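Local coordinates for protein 3-hydroxyisobutyrate dehydrogenase (Thermus thermophilus, PDB 2CVZ) that probably oxidises 3-hydroxyisobutyrate in valine breakdown, using NADP as its coenzyme, and binds NADPH, at residues L172-W177 / R254-V259; Q216-R221 / E275-L280; F227-L232 / E261-E266. All blocks are in the same frame, centred on the assembly; numbering follows the deposited sequence.

Contact 1: residues L172-W177 / R254-V259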
# COMPACT_ATOMS: atom_id res chain seq x y z
N LEU C 172 -0.87 -14.10 -9.59
CA LEU C 172 0.26 -14.04 -10.52
C LEU C 172 0.82 -12.62 -10.52
O LEU C 172 2.03 -12.41 -10.43
CB LEU C 172 -0.20 -14.43 -11.93
CG LEU C 172 0.75 -14.28 -13.13
CD1 LEU C 172 0.78 -12.84 -13.58
CD2 LEU C 172 2.14 -14.77 -12.78
N ALA C 173 -0.07 -11.63 -10.60
CA ALA C 173 0.33 -10.23 -10.61
C ALA C 173 1.16 -9.86 -9.38
O ALA C 173 2.23 -9.26 -9.50
CB ALA C 173 -0.91 -9.33 -10.70
N VAL C 174 0.66 -10.22 -8.21
CA VAL C 174 1.38 -9.93 -6.98
C VAL C 174 2.73 -10.64 -6.94
O VAL C 174 3.76 -10.04 -6.62
CB VAL C 174 0.56 -10.36 -5.74
CG1 VAL C 174 1.44 -10.33 -4.51
CG2 VAL C 174 -0.62 -9.42 -5.56
N ASN C 175 2.73 -11.93 -7.26
CA ASN C 175 3.96 -12.70 -7.25
C ASN C 175 5.01 -12.10 -8.16
O ASN C 175 6.17 -11.94 -7.78
CB ASN C 175 3.68 -14.15 -7.67
CG ASN C 175 2.75 -14.87 -6.72
OD1 ASN C 175 2.45 -14.39 -5.62
ND2 ASN C 175 2.28 -16.04 -7.13
N LEU C 176 4.59 -11.76 -9.38
CA LEU C 176 5.49 -11.20 -10.38
C LEU C 176 6.04 -9.83 -10.00
O LEU C 176 7.23 -9.58 -10.14
CB LEU C 176 4.75 -11.11 -11.72
CG LEU C 176 5.47 -10.44 -12.90
CD1 LEU C 176 6.75 -11.18 -13.24
CD2 LEU C 176 4.53 -10.43 -14.10
N TRP C 177 5.17 -8.95 -9.53
CA TRP C 177 5.60 -7.61 -9.15
C TRP C 177 6.52 -7.59 -7.94
O TRP C 177 7.55 -6.92 -7.94
CB TRP C 177 4.39 -6.71 -8.91
CG TRP C 177 4.76 -5.29 -8.60
CD1 TRP C 177 5.08 -4.77 -7.38
CD2 TRP C 177 4.88 -4.21 -9.53
NE1 TRP C 177 5.39 -3.44 -7.49
CE2 TRP C 177 5.27 -3.07 -8.80
CE3 TRP C 177 4.69 -4.10 -10.92
CZ2 TRP C 177 5.48 -1.83 -9.41
CZ3 TRP C 177 4.90 -2.86 -11.52
CH2 TRP C 177 5.30 -1.74 -10.76
N ARG C 254 -5.51 -5.28 -3.46
CA ARG C 254 -6.02 -3.98 -3.88
C ARG C 254 -4.88 -3.14 -4.47
O ARG C 254 -5.03 -2.53 -5.52
CB ARG C 254 -6.64 -3.23 -2.70
CG ARG C 254 -7.92 -3.85 -2.16
CD ARG C 254 -9.13 -3.66 -3.08
NE ARG C 254 -10.36 -4.12 -2.43
CZ ARG C 254 -11.52 -4.32 -3.05
NH1 ARG C 254 -11.65 -4.11 -4.35
NH2 ARG C 254 -12.56 -4.75 -2.35
N LEU C 255 -3.75 -3.12 -3.77
CA LEU C 255 -2.59 -2.35 -4.23
C LEU C 255 -2.05 -2.89 -5.55
O LEU C 255 -1.56 -2.13 -6.40
CB LEU C 255 -1.49 -2.37 -3.18
CG LEU C 255 -1.16 -1.02 -2.52
CD1 LEU C 255 -0.57 -0.07 -3.55
CD2 LEU C 255 -2.43 -0.42 -1.91
N ALA C 256 -2.13 -4.20 -5.73
CA ALA C 256 -1.65 -4.83 -6.96
C ALA C 256 -2.33 -4.23 -8.19
O ALA C 256 -1.68 -3.98 -9.20
CB ALA C 256 -1.88 -6.33 -6.91
N ARG C 257 -3.64 -4.00 -8.11
CA ARG C 257 -4.35 -3.42 -9.25
C ARG C 257 -3.84 -2.02 -9.57
O ARG C 257 -3.72 -1.65 -10.74
CB ARG C 257 -5.86 -3.34 -8.98
CG ARG C 257 -6.69 -3.05 -10.25
CD ARG C 257 -7.78 -2.01 -10.01
NE ARG C 257 -7.25 -0.65 -10.02
CZ ARG C 257 -6.94 0.04 -11.11
NH1 ARG C 257 -7.10 -0.51 -12.32
NH2 ARG C 257 -6.45 1.26 -11.01
N GLU C 258 -3.54 -1.25 -8.54
CA GLU C 258 -3.06 0.12 -8.75
C GLU C 258 -1.66 0.18 -9.38
O GLU C 258 -1.44 0.99 -10.29
CB GLU C 258 -3.07 0.89 -7.42
CG GLU C 258 -4.43 0.90 -6.72
CD GLU C 258 -5.57 1.34 -7.62
OE1 GLU C 258 -5.44 2.36 -8.31
OE2 GLU C 258 -6.62 0.66 -7.63
N VAL C 259 -0.73 -0.66 -8.92
CA VAL C 259 0.61 -0.63 -9.49
C VAL C 259 0.62 -1.10 -10.95
O VAL C 259 1.34 -0.54 -11.77
CB VAL C 259 1.63 -1.46 -8.65
CG1 VAL C 259 1.66 -0.93 -7.22
CG2 VAL C 259 1.27 -2.94 -8.68

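Contact 2: residues Q216-R221 / E275-L280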
# COMPACT_ATOMS: atom_id res chain seq x y z
N GLN C 216 13.20 -16.35 -18.14
CA GLN C 216 13.06 -16.47 -19.58
C GLN C 216 12.75 -15.18 -20.35
O GLN C 216 13.14 -15.04 -21.50
CB GLN C 216 11.98 -17.51 -19.91
CG GLN C 216 12.24 -18.90 -19.34
CD GLN C 216 11.96 -19.00 -17.85
OE1 GLN C 216 11.52 -18.04 -17.22
NE2 GLN C 216 12.21 -20.18 -17.28
N ARG C 217 12.05 -14.24 -19.71
CA ARG C 217 11.68 -13.01 -20.39
C ARG C 217 12.44 -11.75 -20.00
O ARG C 217 12.73 -10.91 -20.84
CB ARG C 217 10.19 -12.74 -20.22
CG ARG C 217 9.33 -13.93 -20.56
CD ARG C 217 7.87 -13.57 -20.60
NE ARG C 217 7.08 -14.75 -20.93
CZ ARG C 217 5.85 -14.72 -21.42
NH1 ARG C 217 5.25 -13.56 -21.65
NH2 ARG C 217 5.23 -15.86 -21.71
N VAL C 218 12.76 -11.63 -18.71
CA VAL C 218 13.45 -10.44 -18.23
C VAL C 218 14.97 -10.51 -18.29
O VAL C 218 15.62 -9.64 -18.88
CB VAL C 218 13.03 -10.13 -16.78
CG1 VAL C 218 13.68 -8.83 -16.32
CG2 VAL C 218 11.51 -10.03 -16.69
N LEU C 219 15.56 -11.52 -17.67
CA LEU C 219 17.01 -11.66 -17.66
C LEU C 219 17.58 -11.72 -19.07
O LEU C 219 18.67 -11.20 -19.33
CB LEU C 219 17.41 -12.91 -16.87
CG LEU C 219 17.45 -12.78 -15.34
CD1 LEU C 219 16.14 -12.21 -14.81
CD2 LEU C 219 17.73 -14.14 -14.73
N THR C 220 16.83 -12.33 -19.98
CA THR C 220 17.24 -12.47 -21.38
C THR C 220 17.00 -11.19 -22.17
O THR C 220 17.55 -11.01 -23.26
CB THR C 220 16.45 -13.59 -22.07
OG1 THR C 220 15.05 -13.28 -22.02
CG2 THR C 220 16.70 -14.93 -21.40
N ARG C 221 16.16 -10.32 -21.62
CA ARG C 221 15.80 -9.05 -22.25
C ARG C 221 14.92 -9.33 -23.47
O ARG C 221 14.65 -8.43 -24.26
CB ARG C 221 17.05 -8.28 -22.69
CG ARG C 221 18.11 -8.12 -21.62
CD ARG C 221 17.50 -7.67 -20.30
NE ARG C 221 16.82 -6.38 -20.40
CZ ARG C 221 16.04 -5.87 -19.46
NH1 ARG C 221 15.83 -6.55 -18.33
NH2 ARG C 221 15.47 -4.69 -19.62
N GLU C 275 6.33 -7.07 -19.05
CA GLU C 275 7.05 -5.82 -19.25
C GLU C 275 6.72 -4.82 -18.15
O GLU C 275 7.33 -3.75 -18.07
CB GLU C 275 6.71 -5.23 -20.63
CG GLU C 275 7.49 -5.89 -21.76
CD GLU C 275 7.28 -5.22 -23.09
OE1 GLU C 275 6.33 -5.59 -23.81
OE2 GLU C 275 8.07 -4.31 -23.43
N ALA C 276 5.76 -5.16 -17.30
CA ALA C 276 5.41 -4.27 -16.20
C ALA C 276 6.67 -4.03 -15.36
O ALA C 276 6.84 -2.97 -14.77
CB ALA C 276 4.31 -4.90 -15.34
N LEU C 277 7.55 -5.03 -15.33
CA LEU C 277 8.79 -4.91 -14.57
C LEU C 277 9.72 -3.85 -15.16
O LEU C 277 10.62 -3.36 -14.47
CB LEU C 277 9.50 -6.27 -14.49
CG LEU C 277 9.14 -7.12 -13.26
CD1 LEU C 277 7.64 -7.30 -13.18
CD2 LEU C 277 9.85 -8.46 -13.32
N ARG C 278 9.49 -3.48 -16.42
CA ARG C 278 10.31 -2.45 -17.05
C ARG C 278 10.15 -1.14 -16.29
O ARG C 278 11.06 -0.32 -16.24
CB ARG C 278 9.90 -2.23 -18.51
CG ARG C 278 10.43 -3.24 -19.51
CD ARG C 278 10.02 -2.80 -20.91
NE ARG C 278 10.46 -3.70 -21.97
CZ ARG C 278 11.72 -3.81 -22.39
NH1 ARG C 278 12.68 -3.08 -21.84
NH2 ARG C 278 12.01 -4.65 -23.38
N LEU C 279 8.97 -0.94 -15.70
CA LEU C 279 8.70 0.28 -14.93
C LEU C 279 9.62 0.33 -13.71
O LEU C 279 10.12 1.39 -13.35
CB LEU C 279 7.24 0.32 -14.49
CG LEU C 279 6.80 1.56 -13.71
CD1 LEU C 279 7.16 2.82 -14.49
CD2 LEU C 279 5.30 1.50 -13.45
N LEU C 280 9.83 -0.83 -13.09
CA LEU C 280 10.70 -0.91 -11.92
C LEU C 280 12.14 -0.68 -12.35
O LEU C 280 12.92 -0.07 -11.62
CB LEU C 280 10.56 -2.28 -11.25
CG LEU C 280 9.19 -2.56 -10.62
CD1 LEU C 280 9.11 -4.00 -10.15
CD2 LEU C 280 8.97 -1.59 -9.45
O HOH W 1 15.80 -4.08 -22.92

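Contact 3: residues F227-L232 / E261-E266. With NDP (NADPH dihydro-nicotinamide-adenine-dinucleotide phosphate), chain G.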
# COMPACT_ATOMS: atom_id res chain seq x y z
N PHE C 227 0.89 -12.15 -23.63
CA PHE C 227 -0.31 -11.78 -22.87
C PHE C 227 -0.27 -10.28 -22.59
O PHE C 227 0.52 -9.82 -21.77
CB PHE C 227 -0.35 -12.58 -21.57
CG PHE C 227 -1.51 -12.24 -20.67
CD1 PHE C 227 -2.78 -12.05 -21.18
CD2 PHE C 227 -1.32 -12.16 -19.29
CE1 PHE C 227 -3.86 -11.78 -20.34
CE2 PHE C 227 -2.40 -11.89 -18.44
CZ PHE C 227 -3.67 -11.71 -18.97
N ALA C 228 -1.13 -9.52 -23.26
CA ALA C 228 -1.18 -8.07 -23.12
C ALA C 228 -1.35 -7.55 -21.69
O ALA C 228 -2.19 -8.04 -20.93
CB ALA C 228 -2.30 -7.50 -24.01
N LEU C 229 -0.54 -6.55 -21.35
CA LEU C 229 -0.59 -5.93 -20.03
C LEU C 229 -2.00 -5.38 -19.78
O LEU C 229 -2.51 -5.45 -18.66
CB LEU C 229 0.44 -4.79 -19.96
CG LEU C 229 0.49 -3.90 -18.72
CD1 LEU C 229 0.68 -4.75 -17.47
CD2 LEU C 229 1.63 -2.88 -18.86
N GLY C 230 -2.61 -4.85 -20.83
CA GLY C 230 -3.96 -4.31 -20.70
C GLY C 230 -4.96 -5.35 -20.25
O GLY C 230 -5.88 -5.05 -19.48
N LEU C 231 -4.80 -6.58 -20.73
CA LEU C 231 -5.69 -7.66 -20.35
C LEU C 231 -5.47 -8.06 -18.89
O LEU C 231 -6.43 -8.38 -18.17
CB LEU C 231 -5.49 -8.86 -21.26
CG LEU C 231 -5.94 -8.67 -22.71
CD1 LEU C 231 -5.58 -9.91 -23.54
CD2 LEU C 231 -7.45 -8.43 -22.74
N LEU C 232 -4.22 -8.04 -18.44
CA LEU C 232 -3.94 -8.40 -17.05
C LEU C 232 -4.58 -7.36 -16.13
O LEU C 232 -5.10 -7.70 -15.08
CB LEU C 232 -2.44 -8.48 -16.79
CG LEU C 232 -2.07 -8.82 -15.34
CD1 LEU C 232 -2.76 -10.12 -14.92
CD2 LEU C 232 -0.56 -8.96 -15.19
N GLU C 261 -1.82 -0.72 -12.95
CA GLU C 261 -2.48 0.33 -13.71
C GLU C 261 -1.40 1.34 -14.09
O GLU C 261 -1.38 1.86 -15.21
CB GLU C 261 -3.56 1.03 -12.89
CG GLU C 261 -4.27 2.16 -13.65
CD GLU C 261 -5.20 1.65 -14.74
OE1 GLU C 261 -5.25 2.27 -15.83
OE2 GLU C 261 -5.91 0.65 -14.51
N MSE C 262 -0.50 1.61 -13.15
CA MSE C 262 0.61 2.54 -13.38
C MSE C 262 1.45 2.03 -14.55
O MSE C 262 1.81 2.78 -15.45
CB MSE C 262 1.52 2.63 -12.16
CG MSE C 262 0.87 3.18 -10.91
SE MSE C 262 2.13 3.10 -9.46
CE MSE C 262 0.94 3.63 -8.01
N ALA C 263 1.78 0.74 -14.51
CA ALA C 263 2.57 0.15 -15.57
C ALA C 263 1.86 0.31 -16.91
O ALA C 263 2.47 0.68 -17.91
CB ALA C 263 2.83 -1.32 -15.28
N LYS C 264 0.55 0.05 -16.92
CA LYS C 264 -0.23 0.16 -18.15
C LYS C 264 -0.23 1.58 -18.69
O LYS C 264 -0.14 1.79 -19.90
CB LYS C 264 -1.68 -0.29 -17.88
CG LYS C 264 -2.60 -0.14 -19.09
CD LYS C 264 -4.05 -0.33 -18.69
CE LYS C 264 -4.98 -0.04 -19.86
NZ LYS C 264 -6.42 -0.08 -19.44
N ARG C 265 -0.34 2.55 -17.80
CA ARG C 265 -0.36 3.95 -18.21
C ARG C 265 1.00 4.41 -18.73
O ARG C 265 1.08 5.27 -19.60
CB ARG C 265 -0.79 4.83 -17.04
CG ARG C 265 -2.11 4.41 -16.42
CD ARG C 265 -3.24 5.38 -16.71
NE ARG C 265 -4.53 4.87 -16.25
CZ ARG C 265 -5.66 5.56 -16.24
NH1 ARG C 265 -5.67 6.82 -16.67
NH2 ARG C 265 -6.79 5.00 -15.84
N GLU C 266 2.06 3.81 -18.20
CA GLU C 266 3.42 4.18 -18.60
C GLU C 266 3.96 3.44 -19.81
O GLU C 266 4.68 4.02 -20.62
CB GLU C 266 4.37 3.97 -17.42
CG GLU C 266 4.16 4.95 -16.27
CD GLU C 266 4.63 6.35 -16.61
OE1 GLU C 266 4.30 7.29 -15.85
OE2 GLU C 266 5.33 6.51 -17.63
PA NDP G . -5.78 -11.35 -28.32
O1A NDP G . -4.64 -12.02 -28.89
O2A NDP G . -5.84 -9.86 -28.09
O5B NDP G . -7.05 -11.81 -29.24
C5B NDP G . -8.36 -11.28 -28.96
C4B NDP G . -9.24 -11.95 -30.01
O4B NDP G . -10.57 -11.41 -29.81
C3B NDP G . -8.88 -11.75 -31.44
O3B NDP G . -9.18 -12.96 -32.19
C2B NDP G . -9.76 -10.65 -31.90
O2B NDP G . -9.98 -10.50 -33.31
C1B NDP G . -10.97 -10.90 -31.07
N9A NDP G . -11.80 -9.67 -30.89
C8A NDP G . -11.45 -8.46 -30.24
N7A NDP G . -12.45 -7.60 -30.28
C5A NDP G . -13.47 -8.23 -30.96
C6A NDP G . -14.78 -7.85 -31.33
N6A NDP G . -15.25 -6.65 -31.01
N1A NDP G . -15.56 -8.73 -32.01
C2A NDP G . -15.08 -9.96 -32.33
N3A NDP G . -13.85 -10.40 -32.03
C4A NDP G . -13.09 -9.48 -31.33
O3 NDP G . -6.19 -12.02 -26.96
PN NDP G . -5.68 -13.23 -26.05
O1N NDP G . -4.30 -12.92 -25.66
O2N NDP G . -5.98 -14.44 -26.89
O5D NDP G . -6.74 -13.18 -24.87
C5D NDP G . -8.16 -13.49 -25.08
C4D NDP G . -8.76 -13.84 -23.69
O4D NDP G . -7.95 -14.86 -23.11
C3D NDP G . -8.68 -12.66 -22.71
O3D NDP G . -9.88 -12.63 -21.92
C2D NDP G . -7.43 -12.92 -21.91
O2D NDP G . -7.47 -12.18 -20.71
C1D NDP G . -7.57 -14.49 -21.78
N1N NDP G . -6.30 -15.21 -21.47
C2N NDP G . -5.11 -14.80 -22.14
C3N NDP G . -3.90 -15.54 -21.81
C7N NDP G . -2.63 -15.19 -22.46
O7N NDP G . -1.52 -15.55 -22.01
N7N NDP G . -2.62 -14.47 -23.59
C4N NDP G . -3.98 -16.59 -20.88
C5N NDP G . -5.13 -16.96 -20.26
C6N NDP G . -6.29 -16.28 -20.55
P2B NDP G . -8.98 -9.83 -34.29
O1X NDP G . -9.86 -9.36 -35.38
O2X NDP G . -7.99 -10.85 -34.72
O3X NDP G . -8.28 -8.66 -33.59
O HOH W 2 -7.00 -2.65 -19.02

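Contact 1: residues L172-W177 / R254-V259
Ala256 meets Val174 where helix 251-267 comes closest to helix 160-188. Their CA atoms lie 5.9 Å apart, a short spacing that the small alanine permits. The touch is methyl to methyl: Ala256 CB stands 3.6 Å from Val174 CG2. Val174 points CG2 at the alanine because its other methyl, CG1, is anti to the backbone N. Val174 also packs on Val174 of the second subunit.

Next along the helix, Arg257 grips Glu258 side-on with two nitrogens: Arg257 NE reaches Glu258 OE2 at 2.8 Å in a nearly straight bond of 171°, and Arg257 NH2 reaches Glu258 OE1 at 3.1 Å. Glu258 OE2 also pairs with Arg254 of the third subunit, so this carboxylate ties this side of the helix to that subunit.

The two helices belong to the all-helical C-terminal part of a 3-hydroxyisobutyrate dehydrogenase. In this family it follows a Rossmann-type coenzyme domain, and the long helix 160-188 comes directly after that domain's last strand.

Val259, one turn beyond Ala256, lies over a face of the Trp177 indole. Its CG2 makes a CH-pi contact with the five-membered ring, 4.0 Å from the centroid and 14° off the ring normal. Val259 CB lies over the same face, above the six-membered ring, 3.9 Å from Trp177 CZ2. The indole is brought under the valine by a first torsion of -177°, with CG opposite the backbone N. Its polar edge is satisfied within its own helix, where Trp177 NE1 is hydrogen-bonded to Glu181 OE2.

Contact 2: residues Q216-R221 / E275-L280
Val218 and Leu277 form the packed, buried side of this contact. Val218 CG2 rests 4.1 Å from Leu277 CD2, and the two side chains cross at about a right angle. This is a single methyl-to-methyl touch between backbones that stay well apart: the nearest CA atoms, those of Val218 and Glu275, are 8.0 Å from each other. Val218 turns CG2 to the leucine with CG1 anti to the backbone N (chi1 -176°). Behind the pair, Leu277 also packs on Leu176 of helix 160-188, and Val218 on Ile288 near the C terminus.

The contact joins the short helix 214-219 to helix 276-284, the last helix of the C-terminal helical domain. Arg221 follows the first of these helices, and with its positive phi the chain turns off the helix here.

The outer side is looser and built from charged groups. Arg221 NH2 and Arg278 NH1 stand 3.9 Å apart, with the guanidinium planes almost perpendicular. Two like charges this close would probably repel, but each has an acidic partner. Arg278 NE binds Glu275 OE2 at 2.9 Å, on the anti lone pair of that oxygen. Arg221 NH1 pairs with Glu281, one helical turn past Leu277. One water sits to the side of the pair and accepts a weak bond from each, 3.4 Å from Arg221 NH2 and from Arg278 NH1. Arg221 reaches this place on a chain bent at chi2 and chi3, whereas Arg278 extends straight from CG to NE and has a cation-pi contact with Phe223.

Contact 3: residues F227-L232 / E261-E266
Gly230, in the first turn of helix 229-243, passes Lys264 of helix 251-267 with a CA-CA distance of 6.4 Å. Leu229 makes the main side-chain contact. Its CD2 presses on the backbone of the other helix, 3.6 Å from Lys264 CA, and lies 4.1 Å from Ala263 CB. CG of Leu229 is opposite the backbone N (chi1 174°), which carries the branch across to that helix. Lys264 runs fully extended alongside Gly230. One water links them: it donates to Gly230 O and accepts from Lys264 NZ, at 2.7 Å from each. Elsewhere on helix 251-267, Arg265 pairs with Glu246 of the third subunit.

Phe227 and Leu231 face the coenzyme instead. Phe227 CB is 3.2 Å from the carboxamide oxygen O7N of NADPH, and ring atom CD1 is 3.4 Å from C7N. Leu231 CD1 lies 3.7 Å from O5D, next to the nicotinamide ribose. An alanine in place of Phe227 would remove the ring beside the carboxamide and would probably leave the nicotinamide end freer to shift.

Helix 229-243 thus has the coenzyme pocket on one side and helix 251-267 on another. Phe227 also meets Asn169 of helix 160-188, and Ala263 packs on Ala276 of helix 276-284.

How the contacts relate
The N-terminal strands and their helices, up to strand 149-156, precede all three contacts. Helix 160-188 then opens contact 1, which closes when the chain returns at 254-259. Before that, 216-221 opens contact 2 and 227-232 opens contact 3. Contact 3 closes at 261-266, a little further along helix 251-267, and contact 2 closes last, at 275-280. Contact 3 is therefore nested within contact 2, and contact 1 crosses both. Contacts 1 and 3 share helix 251-267. Contact 2 touches contact 1 through Trp177 and Leu280, and contact 3 through Leu279 and Ala263. Together they tie five helices of the C-terminal region into one body.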